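Local coordinates for flavoredoxin (Desulfovibrio vulgaris str. 'Miyazaki F', PDB 2D5M), which binds flavin mononucleotide and probably carries electrons as a flavoprotein of the flavin reductase-like family, at residues 21-24 against 25-29; 88-92 against 93-97; 49-52 against 53-56. All coordinates share one frame; numbering follows the deposited sequence.

Interaction 1 of 3, residues 21-24 against 25-29; sequences TYDR and DSRPN. With FMN (flavin mononucleotide), chain E.
Asp25 sends its backbone N to OD1 of Asp23 at 2.9 Å, inside the type I turn that runs from Asp23 to Ser26. Its carboxylate lies alongside Arg24, with OD2 over one face of that guanidinium; no N-H points at it, and the opposite charges are near each other without forming a salt bridge. Ser26 closes the turn, its N bonding to Asp23 O at 2.9 Å. A water bridges Ser26 OG and Arg24 O. Arg27 grips Asp23 three times. Its O takes the N-H of Asp23. Arg27 N meets Asp23 OD1 at 2.9 Å, from the face opposite to the one used by Asp25 N. Its chain bends at chi3 (49°), which brings Arg27 NH1 round to Asp23 OD2 in a salt bridge of 2.9 Å. OD2 lies in the guanidinium plane, but NH1 stands above the carboxylate plane, the two groups being turned 51° apart. Tyr55 OH also bonds to this OD2. Pro28 sets CB against the ring of Tyr22, 4.0 Å from CE1. Asn29 and Thr21 form an antiparallel hydrogen-bonded pair, where strand 14-22 ends and strand 28-41 begins. The Asn29 side chain, CG anti to the backbone N, points ND2 at O3P of the flavin phosphate, 2.8 Å away and nearly straight at 175°. Asp23 thus has both carboxylate oxygens engaged, which probably favours its charged form and fixes the turn beside the phosphate-binding Asn29.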
loop_
_atom_site.group_PDB
_atom_site.type_symbol
_atom_site.label_atom_id
_atom_site.label_comp_id
_atom_site.label_asym_id
_atom_site.label_seq_id
_atom_site.Cartn_x
_atom_site.Cartn_y
_atom_site.Cartn_z
ATOM N N THR A 21 9.964 -15.542 -7.414
ATOM C CA THR A 21 11.327 -15.566 -7.903
ATOM C C THR A 21 11.768 -16.993 -8.266
ATOM O O THR A 21 11.118 -17.968 -7.895
ATOM C CB THR A 21 12.309 -15.057 -6.833
ATOM O OG1 THR A 21 12.198 -15.856 -5.650
ATOM C CG2 THR A 21 12.148 -13.569 -6.515
ATOM N N TYR A 22 12.863 -17.076 -9.010
ATOM C CA TYR A 22 13.614 -18.316 -9.179
ATOM C C TYR A 22 14.947 -18.224 -8.443
ATOM O O TYR A 22 15.636 -17.200 -8.539
ATOM C CB TYR A 22 13.917 -18.569 -10.665
ATOM C CG TYR A 22 12.756 -18.933 -11.521
ATOM C CD1 TYR A 22 11.975 -20.026 -11.294
ATOM C CD2 TYR A 22 12.429 -18.108 -12.637
ATOM C CE1 TYR A 22 10.886 -20.349 -12.109
ATOM C CE2 TYR A 22 11.354 -18.430 -13.441
ATOM C CZ TYR A 22 10.591 -19.559 -13.195
ATOM O OH TYR A 22 9.533 -19.825 -14.004
ATOM N N ASP A 23 15.334 -19.282 -7.727
ATOM C CA ASP A 23 16.671 -19.338 -7.151
ATOM C C ASP A 23 17.675 -19.756 -8.204
ATOM O O ASP A 23 17.375 -19.902 -9.391
ATOM C CB ASP A 23 16.712 -20.180 -5.881
ATOM C CG ASP A 23 16.818 -21.694 -6.092
ATOM O OD1 ASP A 23 16.737 -22.185 -7.240
ATOM O OD2 ASP A 23 16.959 -22.368 -5.056
ATOM N N ARG A 24 18.912 -19.932 -7.769
ATOM C CA ARG A 24 20.013 -20.216 -8.708
ATOM C C ARG A 24 19.865 -21.548 -9.430
ATOM O O ARG A 24 20.456 -21.673 -10.519
ATOM C CB ARG A 24 21.339 -20.136 -7.980
ATOM C CG ARG A 24 21.514 -21.248 -6.943
ATOM C CD ARG A 24 22.673 -20.824 -5.978
ATOM N NE ARG A 24 22.851 -21.777 -4.906
ATOM C CZ ARG A 24 22.056 -21.829 -3.858
ATOM N NH1 ARG A 24 21.027 -21.002 -3.656
ATOM N NH2 ARG A 24 22.301 -22.752 -2.917
ATOM N N ASP A 25 19.093 -22.445 -8.874
ATOM C CA ASP A 25 18.808 -23.758 -9.463
ATOM C C ASP A 25 17.429 -23.779 -10.119
ATOM O O ASP A 25 16.959 -24.858 -10.422
ATOM C CB ASP A 25 18.906 -24.826 -8.373
ATOM C CG ASP A 25 20.328 -24.941 -7.850
ATOM O OD1 ASP A 25 21.158 -25.106 -8.765
ATOM O OD2 ASP A 25 20.551 -24.857 -6.616
ATOM N N SER A 26 16.841 -22.609 -10.348
ATOM C CA SER A 26 15.566 -22.441 -11.046
ATOM C C SER A 26 14.421 -22.985 -10.245
ATOM O O SER A 26 13.319 -23.267 -10.765
ATOM C CB SER A 26 15.610 -23.059 -12.458
ATOM O OG SER A 26 16.546 -22.371 -13.262
ATOM N N ARG A 27 14.587 -23.131 -8.924
ATOM C CA ARG A 27 13.475 -23.499 -8.059
ATOM C C ARG A 27 12.568 -22.290 -7.859
ATOM O O ARG A 27 13.055 -21.217 -7.478
ATOM C CB ARG A 27 14.003 -23.990 -6.690
ATOM C CG ARG A 27 14.955 -25.144 -6.785
ATOM C CD ARG A 27 15.667 -25.518 -5.514
ATOM N NE ARG A 27 14.804 -25.668 -4.360
ATOM C CZ ARG A 27 14.660 -24.877 -3.286
ATOM N NH1 ARG A 27 15.345 -23.766 -3.108
ATOM N NH2 ARG A 27 13.799 -25.224 -2.322
ATOM N N PRO A 28 11.273 -22.406 -8.104
ATOM C CA PRO A 28 10.369 -21.284 -7.951
ATOM C C PRO A 28 9.987 -21.049 -6.505
ATOM O O PRO A 28 9.835 -21.990 -5.726
ATOM C CB PRO A 28 9.153 -21.696 -8.789
ATOM C CG PRO A 28 9.100 -23.171 -8.595
ATOM C CD PRO A 28 10.539 -23.630 -8.601
ATOM N N ASN A 29 9.781 -19.783 -6.146
ATOM C CA ASN A 29 9.427 -19.408 -4.784
ATOM C C ASN A 29 8.420 -18.254 -4.786
ATOM O O ASN A 29 8.304 -17.529 -5.766
ATOM C CB ASN A 29 10.668 -18.966 -4.029
ATOM C CG ASN A 29 10.497 -18.950 -2.513
ATOM O OD1 ASN A 29 9.665 -19.690 -1.963
ATOM N ND2 ASN A 29 11.310 -18.140 -1.843
HETATM N N1 FMN E . 8.867 -10.100 4.925
HETATM C C2 FMN E . 9.560 -9.077 4.333
HETATM O O2 FMN E . 10.796 -9.112 4.254
HETATM N N3 FMN E . 8.851 -7.978 3.855
HETATM C C4 FMN E . 7.489 -7.805 3.953
HETATM O O4 FMN E . 6.942 -6.778 3.498
HETATM C C4A FMN E . 6.775 -8.842 4.615
HETATM N N5 FMN E . 5.440 -8.712 4.800
HETATM C C5A FMN E . 4.792 -9.818 5.291
HETATM C C6 FMN E . 3.384 -9.725 5.471
HETATM C C7 FMN E . 2.611 -10.785 5.918
HETATM C C7M FMN E . 1.124 -10.660 6.153
HETATM C C8 FMN E . 3.290 -12.036 6.170
HETATM C C8M FMN E . 2.461 -13.245 6.572
HETATM C C9 FMN E . 4.668 -12.117 6.069
HETATM C C9A FMN E . 5.429 -11.045 5.632
HETATM N N10 FMN E . 6.838 -11.063 5.540
HETATM C C10 FMN E . 7.512 -10.003 4.984
HETATM C "C1'" FMN E . 7.592 -12.273 5.971
HETATM C "C2'" FMN E . 8.035 -13.143 4.797
HETATM O "O2'" FMN E . 6.970 -13.406 3.875
HETATM C "C3'" FMN E . 8.536 -14.481 5.351
HETATM O "O3'" FMN E . 9.764 -14.202 6.064
HETATM C "C4'" FMN E . 8.763 -15.555 4.298
HETATM O "O4'" FMN E . 8.874 -16.809 5.025
HETATM C "C5'" FMN E . 9.986 -15.352 3.473
HETATM O "O5'" FMN E . 10.079 -16.470 2.533
HETATM P P FMN E . 11.445 -16.787 1.742
HETATM O O1P FMN E . 12.547 -17.039 2.781
HETATM O O2P FMN E . 11.816 -15.632 0.843
HETATM O O3P FMN E . 11.043 -18.044 0.992
HETATM O O HOH W 1 19.188 -23.082 -12.870
#

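Interaction 2 of 3, residues 88-92 against 93-97. With FMN (flavin mononucleotide), chain E.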
loop_
_atom_site.group_PDB
_atom_site.type_symbol
_atom_site.label_atom_id
_atom_site.label_comp_id
_atom_site.label_asym_id
_atom_site.label_seq_id
_atom_site.Cartn_x
_atom_site.Cartn_y
_atom_site.Cartn_z
ATOM N N GLU A 88 14.029 -21.612 1.197
ATOM C CA GLU A 88 15.444 -22.000 1.087
ATOM C C GLU A 88 15.592 -23.504 0.843
ATOM O O GLU A 88 16.393 -23.915 -0.018
ATOM C CB GLU A 88 16.199 -21.550 2.321
ATOM C CG GLU A 88 17.687 -21.862 2.257
ATOM C CD GLU A 88 18.461 -21.593 3.530
ATOM O OE1 GLU A 88 17.910 -21.147 4.554
ATOM O OE2 GLU A 88 19.667 -21.872 3.476
ATOM N N ASN A 89 14.807 -24.305 1.591
ATOM C CA ASN A 89 14.879 -25.749 1.476
ATOM C C ASN A 89 13.499 -26.380 1.313
ATOM O O ASN A 89 13.273 -27.486 1.736
ATOM C CB ASN A 89 15.652 -26.363 2.629
ATOM C CG ASN A 89 17.168 -26.166 2.460
ATOM O OD1 ASN A 89 17.806 -26.760 1.581
ATOM N ND2 ASN A 89 17.736 -25.356 3.310
ATOM N N GLU A 90 12.575 -25.665 0.667
ATOM C CA GLU A 90 11.220 -26.133 0.427
ATOM C C GLU A 90 10.690 -25.499 -0.855
ATOM O O GLU A 90 10.857 -24.286 -1.034
ATOM C CB GLU A 90 10.307 -25.723 1.575
ATOM C CG GLU A 90 8.861 -26.106 1.315
ATOM C CD GLU A 90 7.899 -25.789 2.438
ATOM O OE1 GLU A 90 8.248 -25.682 3.615
ATOM O OE2 GLU A 90 6.687 -25.744 2.091
ATOM N N ASP A 91 10.050 -26.297 -1.684
ATOM C CA ASP A 91 9.298 -25.790 -2.840
ATOM C C ASP A 91 7.869 -25.566 -2.357
ATOM O O ASP A 91 7.077 -26.490 -2.216
ATOM C CB ASP A 91 9.369 -26.801 -3.994
ATOM C CG ASP A 91 8.635 -26.319 -5.228
ATOM O OD1 ASP A 91 7.704 -25.494 -5.110
ATOM O OD2 ASP A 91 9.000 -26.795 -6.343
ATOM N N LYS A 92 7.547 -24.291 -2.139
ATOM C CA LYS A 92 6.236 -23.925 -1.647
ATOM C C LYS A 92 5.143 -24.137 -2.664
ATOM O O LYS A 92 3.981 -24.339 -2.299
ATOM C CB LYS A 92 6.219 -22.463 -1.193
ATOM C CG LYS A 92 7.130 -22.103 -0.084
ATOM C CD LYS A 92 6.997 -20.627 0.299
ATOM C CE LYS A 92 8.283 -20.131 0.879
ATOM N NZ LYS A 92 8.293 -18.692 1.178
ATOM N N PHE A 93 5.478 -24.062 -3.969
ATOM C CA PHE A 93 4.464 -24.366 -4.981
ATOM C C PHE A 93 4.027 -25.822 -4.860
ATOM O O PHE A 93 2.831 -26.145 -4.954
ATOM C CB PHE A 93 4.987 -24.081 -6.386
ATOM C CG PHE A 93 5.047 -22.599 -6.723
ATOM C CD1 PHE A 93 3.958 -22.003 -7.349
ATOM C CD2 PHE A 93 6.161 -21.836 -6.433
ATOM C CE1 PHE A 93 3.984 -20.668 -7.689
ATOM C CE2 PHE A 93 6.171 -20.474 -6.781
ATOM C CZ PHE A 93 5.101 -19.917 -7.430
ATOM N N ALA A 94 4.988 -26.737 -4.647
ATOM C CA ALA A 94 4.669 -28.111 -4.429
ATOM C C ALA A 94 3.869 -28.287 -3.168
ATOM O O ALA A 94 2.885 -29.005 -3.118
ATOM C CB ALA A 94 5.951 -28.989 -4.342
ATOM N N SER A 95 4.279 -27.649 -2.073
ATOM C CA SER A 95 3.568 -27.798 -0.806
ATOM C C SER A 95 2.114 -27.312 -0.890
ATOM O O SER A 95 1.222 -27.913 -0.292
ATOM C CB SER A 95 4.245 -26.975 0.295
ATOM O OG SER A 95 5.551 -27.477 0.455
ATOM N N LEU A 96 1.898 -26.216 -1.609
ATOM C CA LEU A 96 0.588 -25.550 -1.678
ATOM C C LEU A 96 -0.267 -26.043 -2.804
ATOM O O LEU A 96 -1.431 -25.656 -2.898
ATOM C CB LEU A 96 0.812 -24.043 -1.758
ATOM C CG LEU A 96 1.370 -23.408 -0.481
ATOM C CD1 LEU A 96 1.769 -21.959 -0.719
ATOM C CD2 LEU A 96 0.411 -23.526 0.668
ATOM N N GLY A 97 0.297 -26.856 -3.713
ATOM C CA GLY A 97 -0.434 -27.287 -4.902
ATOM C C GLY A 97 -0.759 -26.148 -5.847
ATOM O O GLY A 97 -1.845 -26.116 -6.435
HETATM N N1 FMN E . 8.867 -10.100 4.925
HETATM C C2 FMN E . 9.560 -9.077 4.333
HETATM O O2 FMN E . 10.796 -9.112 4.254
HETATM N N3 FMN E . 8.851 -7.978 3.855
HETATM C C4 FMN E . 7.489 -7.805 3.953
HETATM O O4 FMN E . 6.942 -6.778 3.498
HETATM C C4A FMN E . 6.775 -8.842 4.615
HETATM N N5 FMN E . 5.440 -8.712 4.800
HETATM C C5A FMN E . 4.792 -9.818 5.291
HETATM C C6 FMN E . 3.384 -9.725 5.471
HETATM C C7 FMN E . 2.611 -10.785 5.918
HETATM C C7M FMN E . 1.124 -10.660 6.153
HETATM C C8 FMN E . 3.290 -12.036 6.170
HETATM C C8M FMN E . 2.461 -13.245 6.572
HETATM C C9 FMN E . 4.668 -12.117 6.069
HETATM C C9A FMN E . 5.429 -11.045 5.632
HETATM N N10 FMN E . 6.838 -11.063 5.540
HETATM C C10 FMN E . 7.512 -10.003 4.984
HETATM C "C1'" FMN E . 7.592 -12.273 5.971
HETATM C "C2'" FMN E . 8.035 -13.143 4.797
HETATM O "O2'" FMN E . 6.970 -13.406 3.875
HETATM C "C3'" FMN E . 8.536 -14.481 5.351
HETATM O "O3'" FMN E . 9.764 -14.202 6.064
HETATM C "C4'" FMN E . 8.763 -15.555 4.298
HETATM O "O4'" FMN E . 8.874 -16.809 5.025
HETATM C "C5'" FMN E . 9.986 -15.352 3.473
HETATM O "O5'" FMN E . 10.079 -16.470 2.533
HETATM P P FMN E . 11.445 -16.787 1.742
HETATM O O1P FMN E . 12.547 -17.039 2.781
HETATM O O2P FMN E . 11.816 -15.632 0.843
HETATM O O3P FMN E . 11.043 -18.044 0.992
#
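The N-terminus of helix 92-96 is capped here by Asp91, which sits at the N-cap position. Asp91 OD1 accepts from Ala94 N at 3.0 Å with an N-H...O angle of 162°. The same oxygen takes a weak, sharply bent bond from Phe93 N. Ala94 N comes to OD1 from above the carboxylate plane. The carboxylate reaches forward to the N-H groups of the first turn because CG is anti to the backbone N (chi1 -179°). Asp91 O then receives Ser95 N at 3.0 Å, in the carbonyl plane, and Lys92 O receives Leu96 N at 2.9 Å. These are the first helical bonds. Glu90 adds a side-chain tie from before the cap. Its extended chain brings Glu90 OE2 to Ser95 OG, which donates to it at 2.6 Å from above the carboxylate plane. Tyr81 OH, on helix 76-82, bonds to the same OE2. Lys92 leads the other way. Its nearly straight chain carries Lys92 NZ to O3P of the flavin phosphate at 2.8 Å, with a longer, weak bond to O5'. The backbone oxygens of Ile30, Tyr85 and Ala82 also bond to NZ. Phe93 lays its side chain on Pro28 and Ile30 of strand 28-41. The cap supplies a negative group where backbone N-H groups would otherwise lack helical partners. The carbonyls round NZ probably favour its charged form, which suits a phosphate ligand.

Interaction 3 of 3, residues 49-52 against 53-56. With FMN (flavin mononucleotide), chain E.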
loop_
_atom_site.group_PDB
_atom_site.type_symbol
_atom_site.label_atom_id
_atom_site.label_comp_id
_atom_site.label_asym_id
_atom_site.label_seq_id
_atom_site.Cartn_x
_atom_site.Cartn_y
_atom_site.Cartn_z
ATOM N N SER A 49 9.888 -3.808 0.401
ATOM C CA SER A 49 10.921 -3.892 1.439
ATOM C C SER A 49 11.085 -5.321 1.856
ATOM O O SER A 49 10.233 -5.805 2.586
ATOM C CB SER A 49 10.497 -3.027 2.623
ATOM O OG SER A 49 10.440 -1.678 2.276
ATOM N N LEU A 50 12.144 -5.988 1.426
ATOM C CA LEU A 50 12.413 -7.382 1.716
ATOM C C LEU A 50 13.671 -7.502 2.549
ATOM O O LEU A 50 14.713 -6.964 2.201
ATOM C CB LEU A 50 12.592 -8.184 0.410
ATOM C CG LEU A 50 11.447 -8.119 -0.610
ATOM C CD1 LEU A 50 11.631 -9.042 -1.786
ATOM C CD2 LEU A 50 10.100 -8.403 0.104
ATOM N N ARG A 51 13.567 -8.233 3.638
ATOM C CA ARG A 51 14.672 -8.435 4.533
ATOM C C ARG A 51 15.726 -9.339 3.934
ATOM O O ARG A 51 15.465 -10.295 3.219
ATOM C CB ARG A 51 14.183 -9.049 5.862
ATOM C CG ARG A 51 13.363 -8.097 6.686
ATOM C CD ARG A 51 12.631 -8.721 7.903
ATOM N NE ARG A 51 11.697 -9.642 7.284
ATOM C CZ ARG A 51 11.821 -10.970 7.171
ATOM N NH1 ARG A 51 12.766 -11.658 7.780
ATOM N NH2 ARG A 51 10.918 -11.598 6.441
ATOM N N LYS A 52 16.996 -9.049 4.358
ATOM C CA LYS A 52 18.135 -9.832 3.870
ATOM C C LYS A 52 18.067 -11.289 4.219
ATOM O O LYS A 52 18.648 -12.151 3.544
ATOM C CB LYS A 52 19.412 -9.160 4.384
ATOM C CG LYS A 52 19.722 -7.781 3.866
ATOM C CD LYS A 52 21.023 -7.216 4.371
ATOM C CE LYS A 52 21.447 -6.066 3.481
ATOM N NZ LYS A 52 22.397 -5.097 4.128
ATOM N N ALA A 53 17.376 -11.647 5.313
ATOM C CA ALA A 53 17.268 -13.022 5.742
ATOM C C ALA A 53 16.381 -13.841 4.830
ATOM O O ALA A 53 16.412 -15.076 4.873
ATOM C CB ALA A 53 16.735 -13.108 7.172
ATOM N N THR A 54 15.512 -13.209 4.028
ATOM C CA THR A 54 14.611 -13.991 3.200
ATOM C C THR A 54 15.377 -14.645 2.037
ATOM O O THR A 54 16.328 -14.075 1.495
ATOM C CB THR A 54 13.455 -13.172 2.654
ATOM O OG1 THR A 54 13.918 -12.187 1.772
ATOM C CG2 THR A 54 12.650 -12.519 3.734
ATOM N N TYR A 55 14.941 -15.838 1.678
ATOM C CA TYR A 55 15.566 -16.511 0.515
ATOM C C TYR A 55 15.295 -15.692 -0.755
ATOM O O TYR A 55 16.121 -15.587 -1.667
ATOM C CB TYR A 55 15.050 -17.934 0.438
ATOM C CG TYR A 55 15.807 -18.849 -0.487
ATOM C CD1 TYR A 55 17.157 -19.100 -0.240
ATOM C CD2 TYR A 55 15.242 -19.468 -1.577
ATOM C CE1 TYR A 55 17.923 -19.931 -1.024
ATOM C CE2 TYR A 55 15.970 -20.326 -2.396
ATOM C CZ TYR A 55 17.316 -20.552 -2.139
ATOM O OH TYR A 55 18.109 -21.382 -2.895
ATOM N N THR A 56 14.105 -15.100 -0.831
ATOM C CA THR A 56 13.717 -14.270 -1.958
ATOM C C THR A 56 14.664 -13.121 -2.204
ATOM O O THR A 56 14.962 -12.794 -3.350
ATOM C CB THR A 56 12.288 -13.743 -1.702
ATOM O OG1 THR A 56 11.401 -14.869 -1.663
ATOM C CG2 THR A 56 11.810 -12.816 -2.769
HETATM N N1 FMN E . 8.867 -10.100 4.925
HETATM C C2 FMN E . 9.560 -9.077 4.333
HETATM O O2 FMN E . 10.796 -9.112 4.254
HETATM N N3 FMN E . 8.851 -7.978 3.855
HETATM C C4 FMN E . 7.489 -7.805 3.953
HETATM O O4 FMN E . 6.942 -6.778 3.498
HETATM C C4A FMN E . 6.775 -8.842 4.615
HETATM N N5 FMN E . 5.440 -8.712 4.800
HETATM C C5A FMN E . 4.792 -9.818 5.291
HETATM C C6 FMN E . 3.384 -9.725 5.471
HETATM C C7 FMN E . 2.611 -10.785 5.918
HETATM C C7M FMN E . 1.124 -10.660 6.153
HETATM C C8 FMN E . 3.290 -12.036 6.170
HETATM C C8M FMN E . 2.461 -13.245 6.572
HETATM C C9 FMN E . 4.668 -12.117 6.069
HETATM C C9A FMN E . 5.429 -11.045 5.632
HETATM N N10 FMN E . 6.838 -11.063 5.540
HETATM C C10 FMN E . 7.512 -10.003 4.984
HETATM C "C1'" FMN E . 7.592 -12.273 5.971
HETATM C "C2'" FMN E . 8.035 -13.143 4.797
HETATM O "O2'" FMN E . 6.970 -13.406 3.875
HETATM C "C3'" FMN E . 8.536 -14.481 5.351
HETATM O "O3'" FMN E . 9.764 -14.202 6.064
HETATM C "C4'" FMN E . 8.763 -15.555 4.298
HETATM O "O4'" FMN E . 8.874 -16.809 5.025
HETATM C "C5'" FMN E . 9.986 -15.352 3.473
HETATM O "O5'" FMN E . 10.079 -16.470 2.533
HETATM P P FMN E . 11.445 -16.787 1.742
HETATM O O1P FMN E . 12.547 -17.039 2.781
HETATM O O2P FMN E . 11.816 -15.632 0.843
HETATM O O3P FMN E . 11.043 -18.044 0.992
HETATM O O HOH W 2 19.054 -14.225 1.661
#
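Arg51 and Thr54 meet beside the flavin, and residues 49-56 hold its pyrimidine edge, a ribityl hydroxyl and the phosphate. At the pyrimidine edge, FMN N3 donates to Ser49 O at 2.9 Å, almost straight at 175°. Arg51 N answers at O2 with a bond of 3.0 Å. The Arg51 side chain bends back at chi3 (-64°) and puts NH2 on two cofactor atoms. One is N1, at 3.0 Å and in the guanidinium plane; the other is the ribityl O3', at 2.9 Å. At the phosphate end, Tyr55 N binds O1P, while Thr56 binds O2P through both N and OG1, the hydroxyl at 2.7 Å. These groups lie at the start of helix 55-63. The next shell sets the backbone. Arg51 O accepts twice from Thr54, from OG1 at 2.8 Å in the carbonyl plane and from N at 3.0 Å from above it. The second bond closes the type I turn from Arg51 to Thr54. With OG1 turned between its own N and carbonyl carbon (chi1 65°), the hydroxyl of Thr54 can both donate to Arg51 O and, as N-cap, accept from Tyr57 N. Its CG2 lies close to Arg51 NH2, the two side chains crossing at about a right angle. A water joins Lys52 O to Thr54 O. Farther in, Leu50 CD1 packs on Thr56 CG2. The phosphate therefore meets N-H groups at a helix start, where the helix dipole would add to the attraction. The positive guanidinium of Arg51, bonded to N1 and close to O2, would probably stabilise negative charge on the reduced flavin.

Interaction 1 comes first along the chain and closes the hairpin between strands 14-22 and 28-41. Interaction 3 follows, turning the chain from strand 44-48 into helix 55-63. Interaction 2 comes last, where the loop after helix 76-82 enters helix 92-96. Each is local, and the three follow in series without nesting or crossing. They gather round the flavin phosphate, with Asn29, Thr56 and Lys92 each contributing a donor. Interactions 1 and 3 join through Tyr55, whose ring also lies against Arg27. Interactions 1 and 2 touch where Asn29 packs on Lys92. Glu88 rests on Tyr55, linking 88-92 to 53-56. One hairpin and two helix starts thus share the cofactor.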